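Local atomic coordinates of Lin2004 protein (Listeria innocua, PDB entry 2HUJ), a protein that is of unknown function but adopts a four-helical bundle fold and belongs to a family of bacterial proteins of unknown function, DUF1798. Residues A[24-27]-A[28-32]; A[62-65]-A[66-70]. All blocks are in the same frame, centred on the assembly; numbering follows the deposited sequence.

Contact 1. Residues A[24-27]-A[28-32]; sequences IRTE and QLLLQ
Two consecutive turns of helix 16-45, the first helix of a four-helical bundle, meet here through the i to i+4 bonds of an alpha helix. I24 O accepts from Q28 N, R25 O from L29 N, T26 O from L30 N and E27 O from L31 N. The straightest is the bond from L30 N to T26 O, 2.9 Å long with an N-H...O angle of 169°. The same carbonyl is also met by carbon: L30 has CG anti to its carbonyl carbon (chi1 -80°), which brings CG back over the preceding turn, 3.6 Å from T26 O. Beyond it, L30 CD1 lies 4.3 Å from T26 CG2, the one pair of side chains that meets between the two turns. A small beta-branched threonine suits this buried place, since its methyl joins the apolar packing while OG1 is satisfied by the backbone carbonyl of L22. On another side of the helix Q28 CB rests 3.5 Å from I24 O. The long charged chain of R25 suits a partly exposed edge, with NE salt-bridged to E21 and NH1 to E72; NH1 probably also bonds to D69 O, as OE1 of Q28 does to R65. The buried leucines offer branched apolar ends to the bundle interior, L29 between helices 88-104 and 112-137 and L30 on helix 112-137, while R25, T26 and Q28 face helix 52-81.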
ATOM      1  N   ILE A  24      -3.660  -2.257 -12.003  1.00 28.62           N
ATOM      2  CA  ILE A  24      -3.389  -0.812 -11.929  1.00 28.18           C
ATOM      3  C   ILE A  24      -3.505  -0.284 -10.481  1.00 28.58           C
ATOM      4  O   ILE A  24      -2.622   0.423  -9.996  1.00 26.56           O
ATOM      5  CB  ILE A  24      -4.314  -0.038 -12.888  1.00 30.00           C
ATOM      6  CG1 ILE A  24      -3.954  -0.378 -14.344  1.00 28.17           C
ATOM      7  CG2 ILE A  24      -4.196   1.472 -12.662  1.00 34.33           C
ATOM      8  CD1 ILE A  24      -4.904   0.177 -15.357  1.00 29.69           C
ATOM      9  N   ARG A  25      -4.563  -0.670  -9.769  1.00 25.63           N
ATOM     10  CA  ARG A  25      -4.740  -0.231  -8.406  1.00 25.25           C
ATOM     11  C   ARG A  25      -3.711  -0.828  -7.439  1.00 24.66           C
ATOM     12  O   ARG A  25      -3.314  -0.190  -6.469  1.00 28.19           O
ATOM     13  CB  ARG A  25      -6.160  -0.528  -7.946  1.00 26.30           C
ATOM     14  CG  ARG A  25      -7.155   0.246  -8.732  1.00 31.51           C
ATOM     15  CD  ARG A  25      -8.528  -0.024  -8.310  1.00 34.44           C
ATOM     16  NE  ARG A  25      -9.429   0.831  -9.070  1.00 34.87           N
ATOM     17  CZ  ARG A  25     -10.724   0.998  -8.806  1.00 39.44           C
ATOM     18  NH1 ARG A  25     -11.308   0.430  -7.753  1.00 30.80           N
ATOM     19  NH2 ARG A  25     -11.439   1.777  -9.604  1.00 36.42           N
ATOM     20  N   THR A  26      -3.243  -2.030  -7.748  1.00 24.08           N
ATOM     21  CA  THR A  26      -2.144  -2.668  -6.994  1.00 25.92           C
ATOM     22  C   THR A  26      -0.862  -1.876  -7.177  1.00 24.67           C
ATOM     23  O   THR A  26      -0.172  -1.609  -6.217  1.00 26.65           O
ATOM     24  CB  THR A  26      -1.922  -4.135  -7.467  1.00 24.68           C
ATOM     25  OG1 THR A  26      -3.148  -4.869  -7.314  1.00 25.87           O
ATOM     26  CG2 THR A  26      -0.815  -4.823  -6.652  1.00 26.16           C
ATOM     27  N   GLU A  27      -0.572  -1.462  -8.408  1.00 25.31           N
ATOM     28  CA  GLU A  27       0.635  -0.662  -8.703  1.00 26.12           C
ATOM     29  C   GLU A  27       0.564   0.688  -7.988  1.00 23.78           C
ATOM     30  O   GLU A  27       1.538   1.191  -7.391  1.00 26.23           O
ATOM     31  CB  GLU A  27       0.803  -0.486 -10.217  1.00 26.41           C
ATOM     32  CG  GLU A  27       1.208  -1.825 -10.865  1.00 28.67           C
ATOM     33  CD  GLU A  27       1.103  -1.872 -12.373  1.00 37.55           C
ATOM     34  OE1 GLU A  27       0.573  -0.917 -12.982  1.00 41.92           O
ATOM     35  OE2 GLU A  27       1.568  -2.908 -12.917  1.00 45.62           O
ATOM     36  N   GLN A  28      -0.616   1.277  -8.013  1.00 25.51           N
ATOM     37  CA  GLN A  28      -0.812   2.560  -7.374  1.00 27.33           C
ATOM     38  C   GLN A  28      -0.580   2.438  -5.867  1.00 25.96           C
ATOM     39  O   GLN A  28       0.066   3.294  -5.252  1.00 26.12           O
ATOM     40  CB  GLN A  28      -2.225   3.055  -7.669  1.00 28.28           C
ATOM     41  CG  GLN A  28      -2.577   4.327  -6.979  1.00 31.73           C
ATOM     42  CD  GLN A  28      -2.406   5.486  -7.894  1.00 49.55           C
ATOM     43  OE1 GLN A  28      -3.373   5.987  -8.439  1.00 59.82           O
ATOM     44  NE2 GLN A  28      -1.171   5.879  -8.125  1.00 51.52           N
ATOM     45  N   LEU A  29      -1.102   1.374  -5.265  1.00 25.34           N
ATOM     46  CA  LEU A  29      -0.920   1.160  -3.829  1.00 24.75           C
ATOM     47  C   LEU A  29       0.539   0.856  -3.449  1.00 26.02           C
ATOM     48  O   LEU A  29       1.020   1.331  -2.410  1.00 25.80           O
ATOM     49  CB  LEU A  29      -1.854   0.069  -3.334  1.00 24.20           C
ATOM     50  CG  LEU A  29      -1.937  -0.100  -1.809  1.00 24.44           C
ATOM     51  CD1 LEU A  29      -2.300   1.212  -1.083  1.00 28.99           C
ATOM     52  CD2 LEU A  29      -2.932  -1.185  -1.442  1.00 27.30           C
ATOM     53  N   LEU A  30       1.222   0.069  -4.279  1.00 25.92           N
ATOM     54  CA  LEU A  30       2.678  -0.129  -4.138  1.00 26.42           C
ATOM     55  C   LEU A  30       3.445   1.174  -4.176  1.00 26.48           C
ATOM     56  O   LEU A  30       4.348   1.420  -3.376  1.00 24.73           O
ATOM     57  CB  LEU A  30       3.213  -1.054  -5.195  1.00 25.47           C
ATOM     58  CG  LEU A  30       3.016  -2.553  -4.955  1.00 26.28           C
ATOM     59  CD1 LEU A  30       3.143  -3.278  -6.263  1.00 29.94           C
ATOM     60  CD2 LEU A  30       4.086  -3.024  -3.951  1.00 26.41           C
ATOM     61  N   LEU A  31       3.070   2.046  -5.097  1.00 23.88           N
ATOM     62  CA  LEU A  31       3.689   3.362  -5.187  1.00 26.13           C
ATOM     63  C   LEU A  31       3.456   4.215  -3.936  1.00 24.37           C
ATOM     64  O   LEU A  31       4.387   4.886  -3.438  1.00 26.14           O
ATOM     65  CB  LEU A  31       3.190   4.103  -6.446  1.00 23.68           C
ATOM     66  CG  LEU A  31       4.017   5.305  -6.873  1.00 31.09           C
ATOM     67  CD1 LEU A  31       5.400   4.823  -7.398  1.00 35.31           C
ATOM     68  CD2 LEU A  31       3.310   6.141  -7.941  1.00 33.35           C
ATOM     69  N   GLN A  32       2.236   4.177  -3.409  1.00 25.58           N
ATOM     70  CA  GLN A  32       1.953   4.858  -2.155  1.00 25.18           C
ATOM     71  C   GLN A  32       2.853   4.353  -1.038  1.00 25.29           C
ATOM     72  O   GLN A  32       3.363   5.137  -0.225  1.00 26.38           O
ATOM     73  CB  GLN A  32       0.480   4.720  -1.763  1.00 26.72           C
ATOM     74  CG  GLN A  32       0.114   5.424  -0.457  1.00 28.74           C
ATOM     75  CD  GLN A  32       0.302   6.943  -0.513  1.00 32.19           C
ATOM     76  OE1 GLN A  32      -0.293   7.578  -1.350  1.00 29.47           O
ATOM     77  NE2 GLN A  32       1.147   7.518   0.378  1.00 28.21           N
TER

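Contact 2. Residues A[62-65]-A[66-70]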
ATOM      1  N   GLU A  62      -4.900  10.671   0.434  1.00 27.39           N
ATOM      2  CA  GLU A  62      -4.536  10.021  -0.824  1.00 30.43           C
ATOM      3  C   GLU A  62      -4.159   8.536  -0.571  1.00 29.77           C
ATOM      4  O   GLU A  62      -4.572   7.645  -1.306  1.00 28.50           O
ATOM      5  CB  GLU A  62      -3.402  10.808  -1.493  1.00 28.95           C
ATOM      6  CG  GLU A  62      -2.626  10.104  -2.613  1.00 29.48           C
ATOM      7  CD  GLU A  62      -3.465   9.794  -3.819  1.00 39.71           C
ATOM      8  OE1 GLU A  62      -4.598  10.340  -3.923  1.00 36.27           O
ATOM      9  OE2 GLU A  62      -3.004   8.985  -4.658  1.00 39.37           O
ATOM     10  N   ALA A  63      -3.379   8.267   0.478  1.00 28.85           N
ATOM     11  CA  ALA A  63      -3.103   6.882   0.858  1.00 28.25           C
ATOM     12  C   ALA A  63      -4.370   6.049   1.112  1.00 30.88           C
ATOM     13  O   ALA A  63      -4.488   4.907   0.635  1.00 29.99           O
ATOM     14  CB  ALA A  63      -2.177   6.831   2.089  1.00 26.41           C
ATOM     15  N   LYS A  64      -5.332   6.637   1.806  1.00 31.27           N
ATOM     16  CA  LYS A  64      -6.616   5.977   2.088  1.00 31.93           C
ATOM     17  C   LYS A  64      -7.404   5.715   0.792  1.00 30.10           C
ATOM     18  O   LYS A  64      -8.002   4.660   0.639  1.00 31.15           O
ATOM     19  CB  LYS A  64      -7.451   6.848   3.033  0.50 33.13           C
ATOM     20  CG  LYS A  64      -8.769   6.229   3.498  0.50 34.72           C
ATOM     21  CD  LYS A  64      -8.554   4.978   4.309  0.50 31.96           C
ATOM     22  CE  LYS A  64      -9.696   4.734   5.292  0.50 37.43           C
ATOM     23  NZ  LYS A  64      -9.283   4.035   6.554  0.50 32.34           N
ATOM     24  N   ARG A  65      -7.410   6.681  -0.117  1.00 32.81           N
ATOM     25  CA  ARG A  65      -8.049   6.524  -1.441  1.00 31.09           C
ATOM     26  C   ARG A  65      -7.412   5.340  -2.183  1.00 28.90           C
ATOM     27  O   ARG A  65      -8.121   4.507  -2.726  1.00 30.28           O
ATOM     28  CB  ARG A  65      -7.919   7.815  -2.269  1.00 33.72           C
ATOM     29  CG  ARG A  65      -8.471   7.701  -3.705  1.00 38.57           C
ATOM     30  CD  ARG A  65      -7.963   8.837  -4.627  1.00 42.39           C
ATOM     31  NE  ARG A  65      -6.591   8.610  -5.105  1.00 51.89           N
ATOM     32  CZ  ARG A  65      -6.263   7.959  -6.225  1.00 58.56           C
ATOM     33  NH1 ARG A  65      -7.187   7.431  -7.022  1.00 62.44           N
ATOM     34  NH2 ARG A  65      -4.984   7.829  -6.552  1.00 54.86           N
ATOM     35  N   CYS A  66      -6.074   5.257  -2.172  1.00 28.47           N
ATOM     36  CA  CYS A  66      -5.376   4.170  -2.822  1.00 27.04           C
ATOM     37  C   CYS A  66      -5.802   2.851  -2.203  1.00 27.47           C
ATOM     38  O   CYS A  66      -6.058   1.873  -2.938  1.00 28.89           O
ATOM     39  CB  CYS A  66      -3.839   4.318  -2.740  1.00 27.01           C
ATOM     40  SG  CYS A  66      -3.173   5.724  -3.679  1.00 33.94           S
ATOM     41  N   ALA A  67      -5.858   2.793  -0.872  1.00 26.17           N
ATOM     42  CA  ALA A  67      -6.155   1.520  -0.196  1.00 28.86           C
ATOM     43  C   ALA A  67      -7.577   1.092  -0.457  1.00 28.23           C
ATOM     44  O   ALA A  67      -7.845  -0.073  -0.785  1.00 28.36           O
ATOM     45  CB  ALA A  67      -5.893   1.613   1.307  1.00 30.95           C
ATOM     46  N   ASP A  68      -8.512   2.033  -0.350  1.00 29.42           N
ATOM     47  CA  ASP A  68      -9.932   1.723  -0.535  1.00 30.49           C
ATOM     48  C   ASP A  68     -10.217   1.279  -1.976  1.00 29.87           C
ATOM     49  O   ASP A  68     -10.975   0.344  -2.193  1.00 30.41           O
ATOM     50  CB  ASP A  68     -10.816   2.943  -0.218  1.00 34.43           C
ATOM     51  CG  ASP A  68     -10.885   3.299   1.294  1.00 35.97           C
ATOM     52  OD1 ASP A  68     -10.480   2.524   2.168  1.00 36.82           O
ATOM     53  OD2 ASP A  68     -11.389   4.408   1.576  1.00 43.34           O
ATOM     54  N   ASP A  69      -9.606   1.967  -2.951  1.00 28.06           N
ATOM     55  CA  ASP A  69      -9.752   1.646  -4.361  1.00 27.51           C
ATOM     56  C   ASP A  69      -9.236   0.231  -4.614  1.00 24.65           C
ATOM     57  O   ASP A  69      -9.874  -0.560  -5.308  1.00 26.34           O
ATOM     58  CB  ASP A  69      -8.955   2.638  -5.217  1.00 27.76           C
ATOM     59  CG  ASP A  69      -9.658   3.977  -5.407  1.00 36.85           C
ATOM     60  OD1 ASP A  69     -10.722   4.213  -4.785  1.00 38.46           O
ATOM     61  OD2 ASP A  69      -9.097   4.812  -6.159  1.00 40.57           O
ATOM     62  N   PHE A  70      -8.094  -0.103  -4.015  1.00 26.84           N
ATOM     63  CA  PHE A  70      -7.558  -1.449  -4.154  1.00 27.15           C
ATOM     64  C   PHE A  70      -8.492  -2.500  -3.570  1.00 28.42           C
ATOM     65  O   PHE A  70      -8.822  -3.485  -4.230  1.00 27.03           O
ATOM     66  CB  PHE A  70      -6.180  -1.536  -3.509  1.00 26.06           C
ATOM     67  CG  PHE A  70      -5.647  -2.935  -3.366  1.00 23.78           C
ATOM     68  CD1 PHE A  70      -5.011  -3.613  -4.447  1.00 24.69           C
ATOM     69  CD2 PHE A  70      -5.723  -3.585  -2.142  1.00 26.96           C
ATOM     70  CE1 PHE A  70      -4.495  -4.880  -4.268  1.00 24.66           C
ATOM     71  CE2 PHE A  70      -5.220  -4.852  -1.972  1.00 26.99           C
ATOM     72  CZ  PHE A  70      -4.619  -5.515  -3.025  1.00 24.96           C
TER
HETATM   73  O   HOH W   1     -10.276   7.142  -6.511  1.00 56.44           O
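R65 holds E62 and D69 in a salt-bridge network, gripping the glutamate, within the turn 62-65, side-on with two nitrogens. R65 NH2 gives a nearly straight bond (174°) of 3.0 Å to the syn lone pair of E62 OE2, in the guanidinium plane, while R65 NE donates to E62 OE1 at 2.9 Å, tilted out of both planes. A bend at chi3 (79°) swings the guanidinium back to this carboxylate. Toward D69 the link is looser: OD2 of D69, 3.4 Å from R65 NH1, lies well out of the guanidinium plane, where no N-H points at it, so charge alone acts directly. A water bridges the gap, accepting from R65 NH1 and donating to D69 OD2 at 2.6 Å. Between the turns, C66, A67, D68 and D69 N donate to the carbonyls of E62, A63, K64 and R65. C66, buried against Q28 of helix 16-45, places its small thiol SG 3.4 Å from E62 OE2. The K64 chain crosses the D68 carboxylate at a slant, CG 3.7 Å from OD2, while NZ is hydrogen-bonded to Q99 OE1. Small A63 and A67 suit the side that packs on helix 88-104. Charged residues spaced three and four apart on one face, with small and apolar ones on another, mark an amphipathic helix of a helical bundle.

From the N terminus, the chain passes through contact 1 midway along helix 16-45, turns, and passes through contact 2 in helix 52-81. Both contacts lie within continuous helix, so neither closes a loop; they follow in series, without nesting or crossing, their centres about 9 Å apart. Across the helix-helix interface they meet directly. R25 NH1 is 3.0 Å from D69 O and Q28 OE1 3.1 Å from R65 NH2, both probably hydrogen bonds, while T26 packs on F70 and Q32 on A63. Polar and apolar links thus join the first two helices, and both contacts also pack on helix 88-104, with contact 1 reaching helix 112-137 as well.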